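Local coordinates for protein thiosulfate sulfurtransferase (Pseudomonas aeruginosa, PDB 1YT8) that probably transfers sulfur from thiosulfate to cyanide, as rhodanese-family sulfurtransferases do, and carries several rhodanese-like domains in one chain, at residues Asp13-Ala16 against Ala17-Arg21; Thr378-Pro381 against Thr382-Ala385; Gly463-Ser466 against Ala467-Ala471; Thr497-Arg501 against Glu502-Gly506; Asp509-Phe512 against Gly513-Glu516. All coordinates share one frame; numbering follows the deposited sequence.

Interaction 1: Asp13-Ala16 against Ala17-Arg21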
loop_
_atom_site.group_PDB
_atom_site.type_symbol
_atom_site.label_atom_id
_atom_site.label_comp_id
_atom_site.label_asym_id
_atom_site.label_seq_id
_atom_site.Cartn_x
_atom_site.Cartn_y
_atom_site.Cartn_z
ATOM N N ASP A 13 -12.012 -9.235 22.186
ATOM C CA ASP A 13 -11.683 -10.447 21.435
ATOM C C ASP A 13 -10.473 -10.163 20.552
ATOM O O ASP A 13 -9.538 -10.964 20.474
ATOM C CB ASP A 13 -12.847 -10.877 20.530
ATOM C CG ASP A 13 -14.033 -11.426 21.302
ATOM O OD1 ASP A 13 -13.825 -12.290 22.179
ATOM O OD2 ASP A 13 -15.177 -11.004 21.015
ATOM N N ILE A 14 -10.508 -9.023 19.871
ATOM C CA ILE A 14 -9.417 -8.634 18.981
ATOM C C ILE A 14 -8.130 -8.385 19.770
ATOM O O ILE A 14 -7.058 -8.845 19.378
ATOM C CB ILE A 14 -9.770 -7.348 18.189
ATOM C CG1 ILE A 14 -11.034 -7.573 17.341
ATOM C CG2 ILE A 14 -8.582 -6.927 17.332
ATOM C CD1 ILE A 14 -10.928 -8.704 16.321
ATOM N N ARG A 15 -8.237 -7.657 20.881
ATOM C CA ARG A 15 -7.067 -7.358 21.698
ATOM C C ARG A 15 -6.425 -8.637 22.215
ATOM O O ARG A 15 -5.201 -8.755 22.246
ATOM C CB ARG A 15 -7.445 -6.463 22.881
ATOM C CG ARG A 15 -6.242 -5.995 23.696
ATOM C CD ARG A 15 -6.665 -5.151 24.890
ATOM N NE ARG A 15 -5.519 -4.680 25.664
ATOM C CZ ARG A 15 -4.718 -3.683 25.298
ATOM N NH1 ARG A 15 -4.932 -3.032 24.159
ATOM N NH2 ARG A 15 -3.697 -3.336 26.072
ATOM N N ALA A 16 -7.254 -9.592 22.625
ATOM C CA ALA A 16 -6.746 -10.858 23.130
ATOM C C ALA A 16 -5.974 -11.582 22.030
ATOM O O ALA A 16 -4.891 -12.112 22.271
ATOM C CB ALA A 16 -7.898 -11.733 23.632
ATOM N N ALA A 17 -6.525 -11.595 20.817
ATOM C CA ALA A 17 -5.854 -12.268 19.709
ATOM C C ALA A 17 -4.535 -11.575 19.344
ATOM O O ALA A 17 -3.535 -12.244 19.055
ATOM C CB ALA A 17 -6.787 -12.337 18.487
ATOM N N LEU A 18 -4.526 -10.244 19.363
ATOM C CA LEU A 18 -3.314 -9.490 19.043
ATOM C C LEU A 18 -2.203 -9.777 20.053
ATOM O O LEU A 18 -1.038 -9.927 19.681
ATOM C CB LEU A 18 -3.606 -7.985 19.017
ATOM C CG LEU A 18 -4.491 -7.476 17.874
ATOM C CD1 LEU A 18 -4.838 -6.006 18.109
ATOM C CD2 LEU A 18 -3.771 -7.656 16.541
ATOM N N LEU A 19 -2.561 -9.851 21.332
ATOM C CA LEU A 19 -1.576 -10.121 22.378
ATOM C C LEU A 19 -1.030 -11.547 22.283
ATOM O O LEU A 19 0.147 -11.789 22.551
ATOM C CB LEU A 19 -2.196 -9.888 23.760
ATOM C CG LEU A 19 -2.496 -8.428 24.115
ATOM C CD1 LEU A 19 -3.224 -8.352 25.449
ATOM C CD2 LEU A 19 -1.193 -7.638 24.157
ATOM N N ALA A 20 -1.889 -12.487 21.907
ATOM C CA ALA A 20 -1.503 -13.890 21.761
ATOM C C ALA A 20 -0.846 -14.114 20.402
ATOM O O ALA A 20 -0.259 -15.169 20.142
ATOM C CB ALA A 20 -2.734 -14.783 21.894
ATOM N N ARG A 21 -0.956 -13.110 19.540
ATOM C CA ARG A 21 -0.408 -13.156 18.193
ATOM C C ARG A 21 -1.042 -14.237 17.324
ATOM O O ARG A 21 -0.368 -14.900 16.532
ATOM C CB ARG A 21 1.113 -13.308 18.260
ATOM C CG ARG A 21 1.730 -12.129 18.980
ATOM C CD ARG A 21 3.211 -12.263 19.212
ATOM N NE ARG A 21 3.662 -11.209 20.120
ATOM C CZ ARG A 21 4.911 -11.072 20.548
ATOM N NH1 ARG A 21 5.846 -11.923 20.150
ATOM N NH2 ARG A 21 5.222 -10.083 21.375
#
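I14 and L18, one helical turn apart, meet through their branches: methyl CG2 of I14 lies 3.9 Å from CD1 of L18, and the two side chains cross obliquely. I14 holds CG2 opposite its backbone N while CG1 lies beside that N (chi1 -60°), which turns CG2 toward the C-terminal end of the helix, where L18 lies; L18 keeps CG beside its own N (chi1 -69°), bringing the branch point back over the preceding turn, where CG sits 3.3 Å from O of I14. That same carbonyl accepts the N-H of L18 at 2.9 Å, so the oxygen is gripped by a backbone bond and roofed by leucine carbons. On the next face R15 and L19 repeat the spacing more loosely: CG of R15 is 4.2 Å from CD1 of L19. The R15 chain is extended as far as NE, and the guanidinium, turned across it, donates through NH1 to O of D521. A17 turns CB to the carbonyls of D13 and I14, and its N-H bonds to O of D13 at 3.1 Å. L24 touches both A17 and L18. At the far end R21 adopts positive phi (63°) and a weak bond joins its N to O of L18; with N of R22 reaching O of A17, this makes a Schellman motif, which terminates helix 11-20 of the first rhodanese-like domain.

Interaction 2: Thr378-Pro381 against Thr382-Ala385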
loop_
_atom_site.group_PDB
_atom_site.type_symbol
_atom_site.label_atom_id
_atom_site.label_comp_id
_atom_site.label_asym_id
_atom_site.label_seq_id
_atom_site.Cartn_x
_atom_site.Cartn_y
_atom_site.Cartn_z
ATOM N N THR A 378 -22.924 -8.116 -22.122
ATOM C CA THR A 378 -22.033 -7.041 -22.534
ATOM C C THR A 378 -22.496 -6.285 -23.771
ATOM O O THR A 378 -23.376 -6.731 -24.510
ATOM C CB THR A 378 -20.608 -7.569 -22.800
ATOM O OG1 THR A 378 -20.653 -8.584 -23.810
ATOM C CG2 THR A 378 -20.006 -8.147 -21.527
ATOM N N ILE A 379 -21.886 -5.126 -23.978
ATOM C CA ILE A 379 -22.190 -4.273 -25.111
ATOM C C ILE A 379 -20.862 -3.713 -25.616
ATOM O O ILE A 379 -20.008 -3.324 -24.818
ATOM C CB ILE A 379 -23.134 -3.123 -24.691
ATOM C CG1 ILE A 379 -23.448 -2.233 -25.895
ATOM C CG2 ILE A 379 -22.502 -2.311 -23.563
ATOM C CD1 ILE A 379 -24.431 -1.112 -25.585
ATOM N N ASP A 380 -20.680 -3.694 -26.932
ATOM C CA ASP A 380 -19.447 -3.186 -27.524
ATOM C C ASP A 380 -19.428 -1.662 -27.484
ATOM O O ASP A 380 -20.472 -1.018 -27.512
ATOM C CB ASP A 380 -19.314 -3.652 -28.984
ATOM C CG ASP A 380 -19.379 -5.164 -29.128
ATOM O OD1 ASP A 380 -18.617 -5.868 -28.428
ATOM O OD2 ASP A 380 -20.190 -5.652 -29.948
ATOM N N PRO A 381 -18.229 -1.064 -27.415
ATOM C CA PRO A 381 -18.083 0.393 -27.372
ATOM C C PRO A 381 -18.840 1.130 -28.482
ATOM O O PRO A 381 -19.506 2.129 -28.223
ATOM C CB PRO A 381 -16.572 0.585 -27.470
ATOM C CG PRO A 381 -16.051 -0.603 -26.713
ATOM C CD PRO A 381 -16.926 -1.729 -27.229
ATOM N N THR A 382 -18.742 0.637 -29.715
ATOM C CA THR A 382 -19.428 1.286 -30.830
ATOM C C THR A 382 -20.947 1.226 -30.679
ATOM O O THR A 382 -21.658 2.131 -31.109
ATOM C CB THR A 382 -19.022 0.662 -32.187
ATOM O OG1 THR A 382 -19.307 -0.741 -32.184
ATOM C CG2 THR A 382 -17.535 0.869 -32.443
ATOM N N THR A 383 -21.449 0.156 -30.071
ATOM C CA THR A 383 -22.887 0.027 -29.861
ATOM C C THR A 383 -23.305 1.036 -28.799
ATOM O O THR A 383 -24.339 1.689 -28.920
ATOM C CB THR A 383 -23.256 -1.387 -29.386
ATOM O OG1 THR A 383 -22.879 -2.336 -30.390
ATOM C CG2 THR A 383 -24.757 -1.495 -29.132
ATOM N N LEU A 384 -22.492 1.163 -27.756
ATOM C CA LEU A 384 -22.789 2.110 -26.691
ATOM C C LEU A 384 -22.841 3.526 -27.260
ATOM O O LEU A 384 -23.709 4.317 -26.899
ATOM C CB LEU A 384 -21.727 2.044 -25.590
ATOM C CG LEU A 384 -21.887 3.116 -24.505
ATOM C CD1 LEU A 384 -23.259 2.988 -23.856
ATOM C CD2 LEU A 384 -20.781 2.980 -23.467
ATOM N N ALA A 385 -21.903 3.839 -28.147
ATOM C CA ALA A 385 -21.865 5.162 -28.762
ATOM C C ALA A 385 -23.204 5.440 -29.442
ATOM O O ALA A 385 -23.766 6.527 -29.300
ATOM C CB ALA A 385 -20.721 5.243 -29.773
HETATM O O HOH W 1 -22.738 -4.620 -28.885
#
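I379 packs its extended side chain against T383, and this is the close part of the contact: CG1 of I379 lies 3.6 Å from CG2 of T383, a methyl that CD1 of I379 also touches. With CG1 of I379 opposite the backbone N (chi1 -180°), the chain reaches forward from the strand to the first helical turn, and its CD1 ends 4.2 Å from CB of L384. T383 answers by placing CG2 opposite its own N, which turns the methyl to the isoleucine and leaves OG1 beside that N, on the side of D380 and a water.

That hydroxyl faces the looser, hydrated side. The water bonds to OG1 of T383 at 2.7 Å, accepts from N of D380 at 3.0 Å and donates to OD2 of D380 at 2.9 Å. The exposed D380 occupies the N-cap position, yet its carboxylate makes no capping bond. Its carbonyl starts the helix, taking a bond of 3.0 Å from N of L384 with an N-H...O angle of 160° and a weak, bent one from N of T383. A bond of 2.9 Å from N of A385 to O of P381 continues the helical i to i-4 bonding.

The turn joins edge strand 378-379, whose I379 pairs with L460 and D462, to helix 381-387. I379 and L384 reach V434 of strand 432-436, P381 and L384 lie against L461 of strand 458-461, and helix 464-470 sets A467 against P381 and W468 against L384 and A385.

Interaction 3: Gly463-Ser466 against Ala467-Ala471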
loop_
_atom_site.group_PDB
_atom_site.type_symbol
_atom_site.label_atom_id
_atom_site.label_comp_id
_atom_site.label_asym_id
_atom_site.label_seq_id
_atom_site.Cartn_x
_atom_site.Cartn_y
_atom_site.Cartn_z
ATOM N N GLY A 463 -14.761 -4.569 -22.186
ATOM C CA GLY A 463 -13.427 -3.986 -22.179
ATOM C C GLY A 463 -13.310 -2.667 -21.434
ATOM O O GLY A 463 -12.226 -2.080 -21.357
ATOM N N GLY A 464 -14.425 -2.189 -20.893
ATOM C CA GLY A 464 -14.409 -0.942 -20.147
ATOM C C GLY A 464 -14.000 0.296 -20.924
ATOM O O GLY A 464 -13.957 0.298 -22.155
ATOM N N THR A 465 -13.688 1.358 -20.189
ATOM C CA THR A 465 -13.299 2.628 -20.783
ATOM C C THR A 465 -12.051 2.510 -21.658
ATOM O O THR A 465 -11.903 3.243 -22.638
ATOM C CB THR A 465 -13.076 3.686 -19.686
ATOM O OG1 THR A 465 -14.257 3.779 -18.876
ATOM C CG2 THR A 465 -12.783 5.052 -20.300
ATOM N N SER A 466 -11.158 1.589 -21.311
ATOM C CA SER A 466 -9.945 1.393 -22.099
ATOM C C SER A 466 -10.300 0.963 -23.517
ATOM O O SER A 466 -9.659 1.387 -24.483
ATOM C CB SER A 466 -9.045 0.338 -21.448
ATOM O OG SER A 466 -8.433 0.856 -20.281
ATOM N N ALA A 467 -11.319 0.119 -23.635
ATOM C CA ALA A 467 -11.772 -0.360 -24.937
ATOM C C ALA A 467 -12.379 0.799 -25.722
ATOM O O ALA A 467 -12.143 0.935 -26.924
ATOM C CB ALA A 467 -12.800 -1.468 -24.760
ATOM N N TRP A 468 -13.161 1.626 -25.034
ATOM C CA TRP A 468 -13.799 2.788 -25.645
ATOM C C TRP A 468 -12.716 3.693 -26.220
ATOM O O TRP A 468 -12.790 4.109 -27.377
ATOM C CB TRP A 468 -14.629 3.539 -24.594
ATOM C CG TRP A 468 -15.226 4.840 -25.061
ATOM C CD1 TRP A 468 -14.590 6.048 -25.157
ATOM C CD2 TRP A 468 -16.574 5.062 -25.492
ATOM N NE1 TRP A 468 -15.461 7.006 -25.618
ATOM C CE2 TRP A 468 -16.686 6.429 -25.833
ATOM C CE3 TRP A 468 -17.702 4.239 -25.624
ATOM C CZ2 TRP A 468 -17.882 6.993 -26.299
ATOM C CZ3 TRP A 468 -18.891 4.800 -26.087
ATOM C CH2 TRP A 468 -18.970 6.165 -26.418
ATOM N N VAL A 469 -11.705 3.989 -25.408
ATOM C CA VAL A 469 -10.597 4.830 -25.848
ATOM C C VAL A 469 -9.873 4.179 -27.025
ATOM O O VAL A 469 -9.508 4.850 -27.991
ATOM C CB VAL A 469 -9.589 5.059 -24.698
ATOM C CG1 VAL A 469 -8.340 5.768 -25.220
ATOM C CG2 VAL A 469 -10.244 5.884 -23.600
ATOM N N ALA A 470 -9.680 2.866 -26.946
ATOM C CA ALA A 470 -8.997 2.132 -28.007
ATOM C C ALA A 470 -9.795 2.124 -29.312
ATOM O O ALA A 470 -9.234 1.913 -30.388
ATOM C CB ALA A 470 -8.718 0.703 -27.551
ATOM N N ALA A 471 -11.100 2.355 -29.215
ATOM C CA ALA A 471 -11.966 2.374 -30.388
ATOM C C ALA A 471 -11.917 3.730 -31.084
ATOM O O ALA A 471 -12.562 3.934 -32.115
ATOM C CB ALA A 471 -13.397 2.045 -29.983
#
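G463 comes close to A467, and its carbonyl oxygen takes the N-H of A467 at 3.3 Å from well above the carbonyl plane (59° out). At phi 89° a CB on G463 would press on the carbonyl of the preceding residue and clash with CB of A467, so the lack of a side chain lets the chain turn this closely. G464 follows, also at positive phi; N of W468 donates to O of G464 at 3.3 Å from within the carbonyl plane, and N of A467 adds a weak second bond. Methyl CB of A467 rests 3.4 Å from O of G464. The glycines lie in the short link between strand 458-461 and the helix, a strand-to-helix step of the parallel alpha/beta rhodanese fold.

T465 carries the next turn. Its carbonyl accepts N of V469 at 2.9 Å with a nearly straight N-H...O angle (169°), and CG2 of V469 lies 3.3 Å from that oxygen. OG1 of T465 hydrogen-bonds to OG1 of T436. The W468 indole, its CG opposite the backbone N, leads away from G463-S466, and NE1 donates to O of P474. S466 closes the series: O bonds to N of A470 at 2.9 Å, and OG of S466 reaches O of G438.

Interaction 4: Thr497-Arg501 against Glu502-Gly506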
loop_
_atom_site.group_PDB
_atom_site.type_symbol
_atom_site.label_atom_id
_atom_site.label_comp_id
_atom_site.label_asym_id
_atom_site.label_seq_id
_atom_site.Cartn_x
_atom_site.Cartn_y
_atom_site.Cartn_z
ATOM N N THR A 497 2.642 18.187 -4.603
ATOM C CA THR A 497 3.115 19.490 -4.153
ATOM C C THR A 497 1.999 20.529 -3.997
ATOM O O THR A 497 2.271 21.724 -3.858
ATOM C CB THR A 497 4.159 20.043 -5.138
ATOM O OG1 THR A 497 4.571 21.351 -4.725
ATOM C CG2 THR A 497 3.571 20.109 -6.541
ATOM N N ASP A 498 0.749 20.079 -4.009
ATOM C CA ASP A 498 -0.373 21.003 -3.884
ATOM C C ASP A 498 -1.095 20.948 -2.538
ATOM O O ASP A 498 -2.253 21.355 -2.431
ATOM C CB ASP A 498 -1.371 20.762 -5.019
ATOM C CG ASP A 498 -1.947 19.363 -5.000
ATOM O OD1 ASP A 498 -1.156 18.393 -4.959
ATOM O OD2 ASP A 498 -3.188 19.229 -5.030
ATOM N N ASN A 499 -0.415 20.448 -1.511
ATOM C CA ASN A 499 -1.002 20.376 -0.176
ATOM C C ASN A 499 -0.637 21.657 0.570
ATOM O O ASN A 499 0.511 22.093 0.534
ATOM C CB ASN A 499 -0.447 19.173 0.594
ATOM C CG ASN A 499 -0.869 17.848 -0.003
ATOM O OD1 ASN A 499 -2.039 17.465 0.067
ATOM N ND2 ASN A 499 0.085 17.138 -0.594
ATOM N N PRO A 500 -1.611 22.283 1.251
ATOM C CA PRO A 500 -1.281 23.513 1.978
ATOM C C PRO A 500 -0.262 23.261 3.090
ATOM O O PRO A 500 -0.232 22.183 3.689
ATOM C CB PRO A 500 -2.638 23.978 2.505
ATOM C CG PRO A 500 -3.405 22.702 2.655
ATOM C CD PRO A 500 -3.034 21.939 1.409
ATOM N N ARG A 501 0.577 24.258 3.349
ATOM C CA ARG A 501 1.611 24.162 4.372
ATOM C C ARG A 501 1.037 23.697 5.708
ATOM O O ARG A 501 1.686 22.950 6.442
ATOM C CB ARG A 501 2.304 25.518 4.547
ATOM C CG ARG A 501 3.063 26.000 3.311
ATOM C CD ARG A 501 3.492 27.457 3.452
ATOM N NE ARG A 501 4.428 27.667 4.556
ATOM C CZ ARG A 501 5.745 27.497 4.469
ATOM N NH1 ARG A 501 6.295 27.115 3.324
ATOM N NH2 ARG A 501 6.510 27.706 5.532
ATOM N N GLU A 502 -0.182 24.133 6.015
ATOM C CA GLU A 502 -0.831 23.760 7.268
ATOM C C GLU A 502 -1.057 22.252 7.345
ATOM O O GLU A 502 -0.875 21.642 8.398
ATOM C CB GLU A 502 -2.174 24.483 7.415
ATOM C CG GLU A 502 -2.081 26.007 7.431
ATOM C CD GLU A 502 -1.732 26.596 6.070
ATOM O OE1 GLU A 502 -2.432 26.278 5.081
ATOM O OE2 GLU A 502 -0.764 27.383 5.989
ATOM N N ALA A 503 -1.461 21.657 6.228
ATOM C CA ALA A 503 -1.706 20.221 6.179
ATOM C C ALA A 503 -0.391 19.450 6.291
ATOM O O ALA A 503 -0.327 18.403 6.935
ATOM C CB ALA A 503 -2.418 19.856 4.884
HETATM N N MSE A 504 0.659 19.972 5.665
HETATM C CA MSE A 504 1.955 19.311 5.708
HETATM C C MSE A 504 2.577 19.371 7.099
HETATM O O MSE A 504 3.117 18.379 7.581
HETATM C CB MSE A 504 2.897 19.916 4.665
HETATM C CG MSE A 504 2.429 19.688 3.234
HETATM SE SE MSE A 504 3.740 20.244 1.909
HETATM C CE MSE A 504 3.618 18.729 0.708
ATOM N N GLN A 505 2.495 20.525 7.754
ATOM C CA GLN A 505 3.042 20.639 9.101
ATOM C C GLN A 505 2.200 19.768 10.031
ATOM O O GLN A 505 2.716 19.149 10.964
ATOM C CB GLN A 505 3.003 22.092 9.585
ATOM C CG GLN A 505 3.507 22.281 11.016
ATOM C CD GLN A 505 4.954 21.856 11.193
ATOM O OE1 GLN A 505 5.843 22.351 10.503
ATOM N NE2 GLN A 505 5.200 20.940 12.124
ATOM N N GLY A 506 0.897 19.724 9.765
ATOM C CA GLY A 506 0.004 18.924 10.586
ATOM C C GLY A 506 0.361 17.452 10.516
ATOM O O GLY A 506 0.188 16.712 11.485
#
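P500 meets A503 through its ring: CG of P500 lies 3.7 Å from CB of A503, and the methyl also lies close to the proline carbonyl. That carbonyl is the polar core of the contact, holding N of M504 at 3.1 Å with an N-H...O angle of 157° and taking a weak, bent bond from N of A503. N of Q505 bonds in turn to O of R501 at 2.9 Å and continues the helix. Beside the proline, selenomethionine M504 comes across N499 at about a right angle, with CG 3.9 Å from CB of N499. Its CG stands beside the backbone N (chi1 -65°) and the chain bends at chi3, bringing CE back to CB and ND2 of the asparagine at 4.1 Å each. On the other flank the bent E502 places OE1 3.5 Å from CB of P500.

In the next shell, ND2 of N499 is held by O of E495, which helps to orient the amide. R501 sends its guanidinium to the carbonyls of T226 and L227, and M504 packs on I223, so helix 221-227 abuts this turn. The arrangement is a helix N-terminus with proline at the N-cap position, where the P500 carbonyl opens the bonding of helix 501-512.

Interaction 5: Asp509-Phe512 against Gly513-Glu516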
loop_
_atom_site.group_PDB
_atom_site.type_symbol
_atom_site.label_atom_id
_atom_site.label_comp_id
_atom_site.label_asym_id
_atom_site.label_seq_id
_atom_site.Cartn_x
_atom_site.Cartn_y
_atom_site.Cartn_z
ATOM N N ASP A 509 3.295 16.933 12.802
ATOM C CA ASP A 509 2.844 16.981 14.188
ATOM C C ASP A 509 2.172 15.666 14.557
ATOM O O ASP A 509 2.317 15.180 15.676
ATOM C CB ASP A 509 1.857 18.131 14.413
ATOM C CG ASP A 509 2.486 19.495 14.208
ATOM O OD1 ASP A 509 3.700 19.642 14.447
ATOM O OD2 ASP A 509 1.754 20.429 13.818
ATOM N N TRP A 510 1.428 15.096 13.613
ATOM C CA TRP A 510 0.757 13.828 13.856
ATOM C C TRP A 510 1.794 12.732 14.117
ATOM O O TRP A 510 1.663 11.960 15.067
ATOM C CB TRP A 510 -0.122 13.449 12.659
ATOM C CG TRP A 510 -0.586 12.024 12.692
ATOM C CD1 TRP A 510 -1.496 11.471 13.547
ATOM C CD2 TRP A 510 -0.115 10.958 11.860
ATOM N NE1 TRP A 510 -1.622 10.124 13.300
ATOM C CE2 TRP A 510 -0.784 9.783 12.268
ATOM C CE3 TRP A 510 0.808 10.883 10.807
ATOM C CZ2 TRP A 510 -0.558 8.543 11.665
ATOM C CZ3 TRP A 510 1.035 9.648 10.205
ATOM C CH2 TRP A 510 0.351 8.493 10.636
ATOM N N GLU A 511 2.831 12.666 13.287
ATOM C CA GLU A 511 3.858 11.646 13.477
ATOM C C GLU A 511 4.588 11.835 14.805
ATOM O O GLU A 511 5.002 10.862 15.437
ATOM C CB GLU A 511 4.847 11.646 12.301
ATOM C CG GLU A 511 4.187 11.263 10.973
ATOM C CD GLU A 511 5.173 11.031 9.838
ATOM O OE1 GLU A 511 6.069 11.876 9.630
ATOM O OE2 GLU A 511 5.039 10.006 9.137
ATOM N N PHE A 512 4.718 13.086 15.237
ATOM C CA PHE A 512 5.384 13.414 16.499
ATOM C C PHE A 512 4.688 12.766 17.699
ATOM O O PHE A 512 5.309 12.533 18.739
ATOM C CB PHE A 512 5.405 14.934 16.692
ATOM C CG PHE A 512 6.154 15.391 17.922
ATOM C CD1 PHE A 512 7.545 15.439 17.931
ATOM C CD2 PHE A 512 5.465 15.775 19.072
ATOM C CE1 PHE A 512 8.244 15.865 19.069
ATOM C CE2 PHE A 512 6.150 16.201 20.215
ATOM C CZ PHE A 512 7.543 16.246 20.211
ATOM N N GLY A 513 3.397 12.477 17.561
ATOM C CA GLY A 513 2.670 11.878 18.667
ATOM C C GLY A 513 2.427 10.381 18.580
ATOM O O GLY A 513 1.768 9.814 19.455
ATOM N N LEU A 514 2.966 9.731 17.554
ATOM C CA LEU A 514 2.753 8.295 17.365
ATOM C C LEU A 514 3.330 7.352 18.417
ATOM O O LEU A 514 2.677 6.385 18.798
ATOM C CB LEU A 514 3.250 7.865 15.982
ATOM C CG LEU A 514 2.360 8.299 14.817
ATOM C CD1 LEU A 514 3.000 7.878 13.509
ATOM C CD2 LEU A 514 0.979 7.671 14.968
ATOM N N VAL A 515 4.547 7.607 18.881
ATOM C CA VAL A 515 5.133 6.726 19.883
ATOM C C VAL A 515 4.283 6.711 21.150
ATOM O O VAL A 515 4.084 5.659 21.768
ATOM C CB VAL A 515 6.580 7.136 20.202
ATOM C CG1 VAL A 515 7.100 6.358 21.408
ATOM C CG2 VAL A 515 7.453 6.852 18.988
ATOM N N GLU A 516 3.763 7.872 21.529
ATOM C CA GLU A 516 2.917 7.958 22.708
ATOM C C GLU A 516 1.660 7.114 22.484
ATOM O O GLU A 516 1.218 6.399 23.381
ATOM C CB GLU A 516 2.529 9.411 22.986
ATOM C CG GLU A 516 1.712 9.595 24.254
ATOM C CD GLU A 516 1.373 11.050 24.525
ATOM O OE1 GLU A 516 2.304 11.881 24.564
ATOM O OE2 GLU A 516 0.177 11.362 24.706
HETATM O O HOH W 2 6.225 9.672 17.692
HETATM O O HOH W 3 4.993 10.383 20.695
#
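W510 and L514 meet where helix 501-512 gives way to helix 514-521, around G513. The apolar contact is a CH-pi approach. CD1 of L514 sits 4.1 Å from the centroid of the indole six-membered ring and only 16° off its normal, while CD2 lies over the same face, displaced to the rim and 3.7 Å from CZ2 of W510. Leucine places CG beside its backbone N (chi1 -74°), folding both methyls back over the preceding turn. F109 also touches L514, and V114 and K117 of helix 114-127 touch W510. E511 touches R196, a residue of the sulfite pocket, and its side chain lies about 5 Å from that ion, which probably came from the crystallisation liquor.

The backbone bonds change character here. N of G513 bonds to O of W510 at 3.1 Å, and N of L514 to O of E511. Both are i to i-3 bonds whose donors stand about 60° or more out of the acceptor's carbonyl plane; the i to i-4 bond from G513 to D509 is weak and long.

Water replaces the regular bonds beyond. One molecule donates to O of E511 at 2.8 Å, accepts from N of V515 at 2.9 Å and gives a weak bond to O of F512. The second water donates to O of F512 at 2.9 Å and accepts from N of E516 at the same distance.

In the fold
Along the chain the five contacts come in series. Interaction 1 lies in the first rhodanese-like domain; interactions 2 and 3 share the last one, their centres 10 Å apart and about 47 to 52 Å from interaction 1. They touch where W468 CZ3 comes 3.7 Å from L384 CD2, joining helices 381-387 and 464-470 beside the sheet of strands 378-379 and 458-461. Interactions 4 and 5 both use helix 501-512, with centres about 17 Å apart. Interaction 5 is about 45 Å from interaction 3 but 24 Å from interaction 1, centre to centre, so the C-terminal segment runs back toward the N-terminal half, where W510 packs on helix 114-127 and R501 bonds to helix 221-227.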